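Local coordinates for phospho-2-dehydro-3-deoxyheptonate aldolase (Francisella tularensis, PDB 3TQK) that catalyses the condensation of phosphoenolpyruvate with D-erythrose 4-phosphate to 3-deoxy-D-arabino-heptulosonate 7-phosphate, the first step of chorismate biosynthesis, at the interface of chains A and B. Coordinates in Å, arbitrary orientation; residue numbers count along the deposited sequence, not the author numbering. Chains: chain A/B, Phospho-2-dehydro-3-deoxyheptonate aldolase.

Contacts 1 and 2 lie about 22 Å apart, measured between the centres of their C-alpha atoms, and belong to one two-fold symmetric interface between identical subunits. Arg96, Thr98, Arg162, Gln167 and Ser199 take part in both, with the chains exchanged, so the helices 167-173 and 191-200 of one subunit face the loop around Arg96 to Thr98 of the other each time. Contact 1 extends this patch to Lys102 and, on the partner, Glu171 and the histidines; contact 2 adds Glu165, Arg170 and Asp195. Two equivalent bound waters recur in each. Packing of this loop, which carries part of the substrate-binding KPRT motif, against the partner may help to order both active sites.

Contact 1: the interface of chains A and B. Residues chain A 93, 96, 98, 102, 106, 162; chain B 167, 171, 199, 204-205.
The imidazole of B:His204 and the guanidinium of A:Arg162 are both used at their edges. In the ring plane of B:His204 lie the amino group of A:Lys102, the backbone carbonyl of B:Ser199 from its own chain, and water 2; in the plane of A:Arg162 lie the carbonyl of A:Arg96 and water 3. A:Lys102 NZ donates to B:His204 ND1 over 2.7 Å, while B:His204 NE2 gives its N-H to B:Ser199 O at 2.8 Å, 165° at the hydrogen. That second bond fixes the ring rotation and would leave ND1 as an acceptor for the lysine. The lysine chain, bent at chi2 and chi3, comes at about a right angle to the histidine and meets B:Glu171 tip to tip, with a longer salt bridge of 3.5 Å from NZ to the carboxylate OE2. Water 1 joins the same amino nitrogen, 2.6 Å from A:Lys102 NZ, to the backbone N of B:His205 and the amide of A:Asn106. The modelled OD1 of A:Asn106 faces B:His205 O, two acceptors, so the orientation of this amide is doubtful.

On the guanidinium of A:Arg162, NH1 donates in plane to A:Arg96 O at 2.6 Å, from above the carbonyl plane. Its NH2 runs beside the amide of B:Gln167, the two planes turned 57° apart. B:Gln167, with CG anti to the backbone N (chi1 -178°) and the chain bent at chi2, offers NE2 to water 3 at 2.7 Å. This water passes the contact on to the carbonyls of A:Arg96 and A:Thr98, and water 2 links OE1 of B:Gln167 to A:Thr98 O. A weak bond of 3.3 Å from B:Ser199 OG also reaches A:Thr98 O.

Chain A contributes mainly the long loop between strand 84-89 and helix 116-132, with A:Arg162 from the 3-10 helix 161-163. Chain B answers with helix 167-173, the end of helix 191-200 and the entry to strand 205-209.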
loop_
_atom_site.group_PDB
_atom_site.type_symbol
_atom_site.label_atom_id
_atom_site.label_comp_id
_atom_site.label_asym_id
_atom_site.label_seq_id
_atom_site.Cartn_x
_atom_site.Cartn_y
_atom_site.Cartn_z
ATOM N N GLU A 93 12.809 -7.113 -5.133
ATOM C CA GLU A 93 12.638 -5.998 -4.210
ATOM C C GLU A 93 12.799 -6.474 -2.759
ATOM O O GLU A 93 12.347 -7.556 -2.390
ATOM C CB GLU A 93 11.264 -5.346 -4.441
ATOM C CG GLU A 93 11.094 -3.916 -3.904
ATOM C CD GLU A 93 10.241 -3.826 -2.625
ATOM O OE1 GLU A 93 10.122 -4.834 -1.883
ATOM O OE2 GLU A 93 9.685 -2.735 -2.361
ATOM N N ARG A 96 12.282 -2.351 3.286
ATOM C CA ARG A 96 13.140 -1.616 4.227
ATOM C C ARG A 96 12.291 -0.774 5.184
ATOM O O ARG A 96 11.352 -0.104 4.749
ATOM C CB ARG A 96 14.091 -0.682 3.475
ATOM C CG ARG A 96 14.983 -1.358 2.434
ATOM C CD ARG A 96 16.061 -2.251 3.070
ATOM N NE ARG A 96 16.864 -2.937 2.051
ATOM C CZ ARG A 96 17.851 -3.799 2.301
ATOM N NH1 ARG A 96 18.184 -4.110 3.550
ATOM N NH2 ARG A 96 18.511 -4.356 1.290
ATOM N N THR A 98 12.966 2.025 6.694
ATOM C CA THR A 98 12.996 3.384 6.167
ATOM C C THR A 98 13.737 3.430 4.821
ATOM O O THR A 98 13.105 3.573 3.770
ATOM C CB THR A 98 13.598 4.408 7.186
ATOM O OG1 THR A 98 14.946 4.050 7.514
ATOM C CG2 THR A 98 12.763 4.453 8.461
ATOM N N LYS A 102 16.842 -0.985 -2.517
ATOM C CA LYS A 102 15.463 -1.419 -2.739
ATOM C C LYS A 102 15.405 -2.768 -3.451
ATOM O O LYS A 102 14.384 -3.452 -3.386
ATOM C CB LYS A 102 14.684 -0.400 -3.591
ATOM C CG LYS A 102 13.700 0.506 -2.847
ATOM C CD LYS A 102 14.271 1.907 -2.543
ATOM C CE LYS A 102 13.208 2.988 -2.783
ATOM N NZ LYS A 102 13.724 4.371 -2.786
ATOM N N ASN A 106 15.226 -1.614 -8.923
ATOM C CA ASN A 106 15.478 -0.211 -8.587
ATOM C C ASN A 106 16.924 0.193 -8.844
ATOM O O ASN A 106 17.192 1.323 -9.241
ATOM C CB ASN A 106 15.113 0.067 -7.121
ATOM C CG ASN A 106 15.114 1.561 -6.778
ATOM O OD1 ASN A 106 14.228 2.294 -7.202
ATOM N ND2 ASN A 106 16.095 2.003 -5.998
ATOM N N ARG A 162 3.342 -5.690 3.845
ATOM C CA ARG A 162 3.244 -4.254 3.961
ATOM C C ARG A 162 2.173 -3.621 3.064
ATOM O O ARG A 162 1.818 -2.451 3.279
ATOM C CB ARG A 162 4.613 -3.622 3.696
ATOM C CG ARG A 162 5.551 -3.780 4.882
ATOM C CD ARG A 162 6.922 -3.211 4.649
ATOM N NE ARG A 162 6.895 -1.832 4.143
ATOM C CZ ARG A 162 7.945 -1.010 4.135
ATOM N NH1 ARG A 162 9.118 -1.406 4.629
ATOM N NH2 ARG A 162 7.821 0.225 3.649
ATOM N N GLN B 167 5.514 1.157 0.415
ATOM C CA GLN B 167 6.738 1.776 -0.066
ATOM C C GLN B 167 6.484 2.878 -1.106
ATOM O O GLN B 167 7.098 3.956 -1.035
ATOM C CB GLN B 167 7.668 0.701 -0.626
ATOM C CG GLN B 167 9.022 1.220 -1.135
ATOM C CD GLN B 167 9.839 1.961 -0.085
ATOM O OE1 GLN B 167 10.556 2.910 -0.413
ATOM N NE2 GLN B 167 9.739 1.540 1.170
ATOM N N GLU B 171 7.403 6.954 -1.077
ATOM C CA GLU B 171 8.118 7.534 -2.218
ATOM C C GLU B 171 7.345 8.674 -2.871
ATOM O O GLU B 171 7.904 9.739 -3.185
ATOM C CB GLU B 171 8.377 6.445 -3.242
ATOM C CG GLU B 171 9.337 5.366 -2.726
ATOM C CD GLU B 171 9.400 4.149 -3.608
ATOM O OE1 GLU B 171 8.486 3.908 -4.422
ATOM O OE2 GLU B 171 10.385 3.415 -3.482
ATOM N N SER B 199 11.183 8.070 6.141
ATOM C CA SER B 199 11.468 7.642 4.779
ATOM C C SER B 199 11.143 8.716 3.759
ATOM O O SER B 199 11.880 8.899 2.798
ATOM C CB SER B 199 10.705 6.363 4.446
ATOM O OG SER B 199 10.945 5.959 3.114
ATOM N N HIS B 204 14.162 9.771 -3.438
ATOM C CA HIS B 204 13.844 8.445 -3.930
ATOM C C HIS B 204 13.807 8.479 -5.460
ATOM O O HIS B 204 13.483 9.512 -6.063
ATOM C CB HIS B 204 12.462 8.002 -3.400
ATOM C CG HIS B 204 12.437 7.695 -1.935
ATOM N ND1 HIS B 204 12.809 6.472 -1.427
ATOM C CD2 HIS B 204 12.097 8.457 -0.867
ATOM C CE1 HIS B 204 12.693 6.490 -0.108
ATOM N NE2 HIS B 204 12.246 7.680 0.257
ATOM N N HIS B 205 14.154 7.351 -6.072
ATOM C CA HIS B 205 13.833 7.083 -7.463
ATOM C C HIS B 205 12.692 6.067 -7.460
ATOM O O HIS B 205 12.800 5.020 -6.831
ATOM C CB HIS B 205 15.047 6.524 -8.208
ATOM C CG HIS B 205 16.053 7.560 -8.607
ATOM N ND1 HIS B 205 16.787 8.281 -7.688
ATOM C CD2 HIS B 205 16.467 7.975 -9.828
ATOM C CE1 HIS B 205 17.602 9.104 -8.325
ATOM N NE2 HIS B 205 17.438 8.928 -9.625
HETATM O O HOH W 1 15.556 4.889 -4.608
HETATM O O HOH W 2 13.119 3.476 1.302
HETATM O O HOH W 3 10.403 2.580 3.552
#

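Contact 2: the interface of chains A and B. Residues chain A 165, 167, 170, 195, 199; chain B 96-98, 162.
The main-chain oxygen of A:Glu165 is gripped by two nitrogens of B:Arg162, which presents its NE side to it. NE donates over 2.7 Å to A:Glu165 O from within the carbonyl plane, whereas NH2, 3.0 Å from the same A:Glu165 O, stands above that plane and makes the more bent bond (133° at the hydrogen). The bend at chi3 (51°) turns the guanidinium so that this edge meets the carbonyl. The carboxylate of A:Glu165 lies nearly parallel to the guanidinium, with OE2 5.1 Å from B:Arg162 NE, too far for a salt bridge, though perhaps a longer-range attraction.

A:Arg170 crosses B:Arg162 at about a right angle. NH2 of B:Arg162 sits over one face of the A:Arg170 guanidinium, toward its rim and 3.3 Å from NH1, with the planes 52° apart; the main-chain carbonyl carbon of A:Asp195 lies over the rim of the opposite face. The like charges are probably eased by the carbonyls around them. At its edge, A:Arg170 NH1 donates to B:Thr97 O at 2.8 Å, and also reaches water 5.

Beside this bond, B:Thr97 directs its methyl, CG2 anti to the backbone N, toward the carboxylate of A:Asp195, 3.6 Å from OD2. The methyl CG2 of B:Thr98 packs against the backbone of the same aspartate.

B:Thr97 belongs to the KPRT motif, which binds substrate in this family. Its loop is laid against helices 167-173 and 191-200 of chain A, while B:Arg162, from the 3-10 helix 161-163, reaches the segment just before helix 167-173.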
loop_
_atom_site.group_PDB
_atom_site.type_symbol
_atom_site.label_atom_id
_atom_site.label_comp_id
_atom_site.label_asym_id
_atom_site.label_seq_id
_atom_site.Cartn_x
_atom_site.Cartn_y
_atom_site.Cartn_z
ATOM N N GLU A 165 -3.198 -4.498 3.173
ATOM C CA GLU A 165 -4.348 -3.622 3.350
ATOM C C GLU A 165 -4.466 -2.591 2.232
ATOM O O GLU A 165 -5.327 -1.720 2.288
ATOM C CB GLU A 165 -4.258 -2.883 4.670
ATOM C CG GLU A 165 -4.491 -3.721 5.908
ATOM C CD GLU A 165 -4.404 -2.876 7.158
ATOM O OE1 GLU A 165 -3.264 -2.559 7.557
ATOM O OE2 GLU A 165 -5.461 -2.519 7.725
ATOM N N GLN A 167 -5.461 -0.936 -1.105
ATOM C CA GLN A 167 -6.577 -1.104 -2.020
ATOM C C GLN A 167 -6.132 -1.409 -3.459
ATOM O O GLN A 167 -6.701 -2.299 -4.112
ATOM C CB GLN A 167 -7.468 0.136 -1.975
ATOM C CG GLN A 167 -8.713 0.070 -2.873
ATOM C CD GLN A 167 -9.634 -1.105 -2.573
ATOM O OE1 GLN A 167 -10.255 -1.655 -3.487
ATOM N NE2 GLN A 167 -9.728 -1.495 -1.308
ATOM N N ARG A 170 -5.000 -5.105 -3.879
ATOM C CA ARG A 170 -6.120 -6.032 -4.023
ATOM C C ARG A 170 -6.703 -5.918 -5.444
ATOM O O ARG A 170 -6.945 -6.914 -6.114
ATOM C CB ARG A 170 -7.173 -5.744 -2.956
ATOM C CG ARG A 170 -6.656 -5.924 -1.536
ATOM C CD ARG A 170 -7.536 -5.230 -0.497
ATOM N NE ARG A 170 -7.129 -5.602 0.861
ATOM C CZ ARG A 170 -7.918 -5.575 1.928
ATOM N NH1 ARG A 170 -9.168 -5.162 1.830
ATOM N NH2 ARG A 170 -7.450 -5.944 3.112
ATOM N N ASP A 195 -9.386 -10.770 4.262
ATOM C CA ASP A 195 -10.108 -9.676 3.603
ATOM C C ASP A 195 -9.535 -9.406 2.208
ATOM O O ASP A 195 -10.272 -9.132 1.263
ATOM C CB ASP A 195 -10.042 -8.368 4.405
ATOM C CG ASP A 195 -10.570 -8.496 5.819
ATOM O OD1 ASP A 195 -11.382 -9.405 6.107
ATOM O OD2 ASP A 195 -10.155 -7.661 6.659
ATOM N N SER A 199 -11.556 -9.625 -1.308
ATOM C CA SER A 199 -11.668 -8.475 -2.192
ATOM C C SER A 199 -11.156 -8.771 -3.589
ATOM O O SER A 199 -11.743 -8.329 -4.569
ATOM C CB SER A 199 -10.924 -7.276 -1.612
ATOM O OG SER A 199 -10.994 -6.163 -2.479
ATOM N N ARG B 96 -12.712 0.555 2.294
ATOM C CA ARG B 96 -13.659 -0.551 2.504
ATOM C C ARG B 96 -12.915 -1.829 2.901
ATOM O O ARG B 96 -11.895 -2.163 2.294
ATOM C CB ARG B 96 -14.454 -0.832 1.226
ATOM C CG ARG B 96 -15.221 0.362 0.659
ATOM C CD ARG B 96 -16.416 0.768 1.537
ATOM N NE ARG B 96 -17.100 1.953 1.006
ATOM C CZ ARG B 96 -18.149 2.553 1.570
ATOM N NH1 ARG B 96 -18.666 2.096 2.706
ATOM N NH2 ARG B 96 -18.687 3.622 0.989
ATOM N N THR B 97 -13.434 -2.538 3.902
ATOM C CA THR B 97 -12.842 -3.790 4.379
ATOM C C THR B 97 -12.646 -4.801 3.239
ATOM O O THR B 97 -11.592 -5.430 3.143
ATOM C CB THR B 97 -13.721 -4.427 5.480
ATOM O OG1 THR B 97 -13.916 -3.480 6.533
ATOM C CG2 THR B 97 -13.078 -5.692 6.055
ATOM N N THR B 98 -13.667 -4.951 2.395
ATOM C CA THR B 98 -13.562 -5.749 1.180
ATOM C C THR B 98 -14.106 -4.972 -0.030
ATOM O O THR B 98 -13.328 -4.507 -0.869
ATOM C CB THR B 98 -14.254 -7.146 1.319
ATOM O OG1 THR B 98 -15.649 -6.984 1.604
ATOM C CG2 THR B 98 -13.603 -7.960 2.433
ATOM N N ARG B 162 -4.095 2.546 5.923
ATOM C CA ARG B 162 -3.950 1.306 5.196
ATOM C C ARG B 162 -2.738 1.264 4.258
ATOM O O ARG B 162 -2.364 0.172 3.801
ATOM C CB ARG B 162 -5.239 1.008 4.426
ATOM C CG ARG B 162 -6.339 0.490 5.339
ATOM C CD ARG B 162 -7.638 0.224 4.632
ATOM N NE ARG B 162 -7.479 -0.606 3.430
ATOM C CZ ARG B 162 -8.480 -1.222 2.800
ATOM N NH1 ARG B 162 -9.727 -1.135 3.263
ATOM N NH2 ARG B 162 -8.234 -1.950 1.711
HETATM O O HOH W 4 -13.004 -2.996 -2.796
HETATM O O HOH W 5 -10.670 -3.694 -0.092
#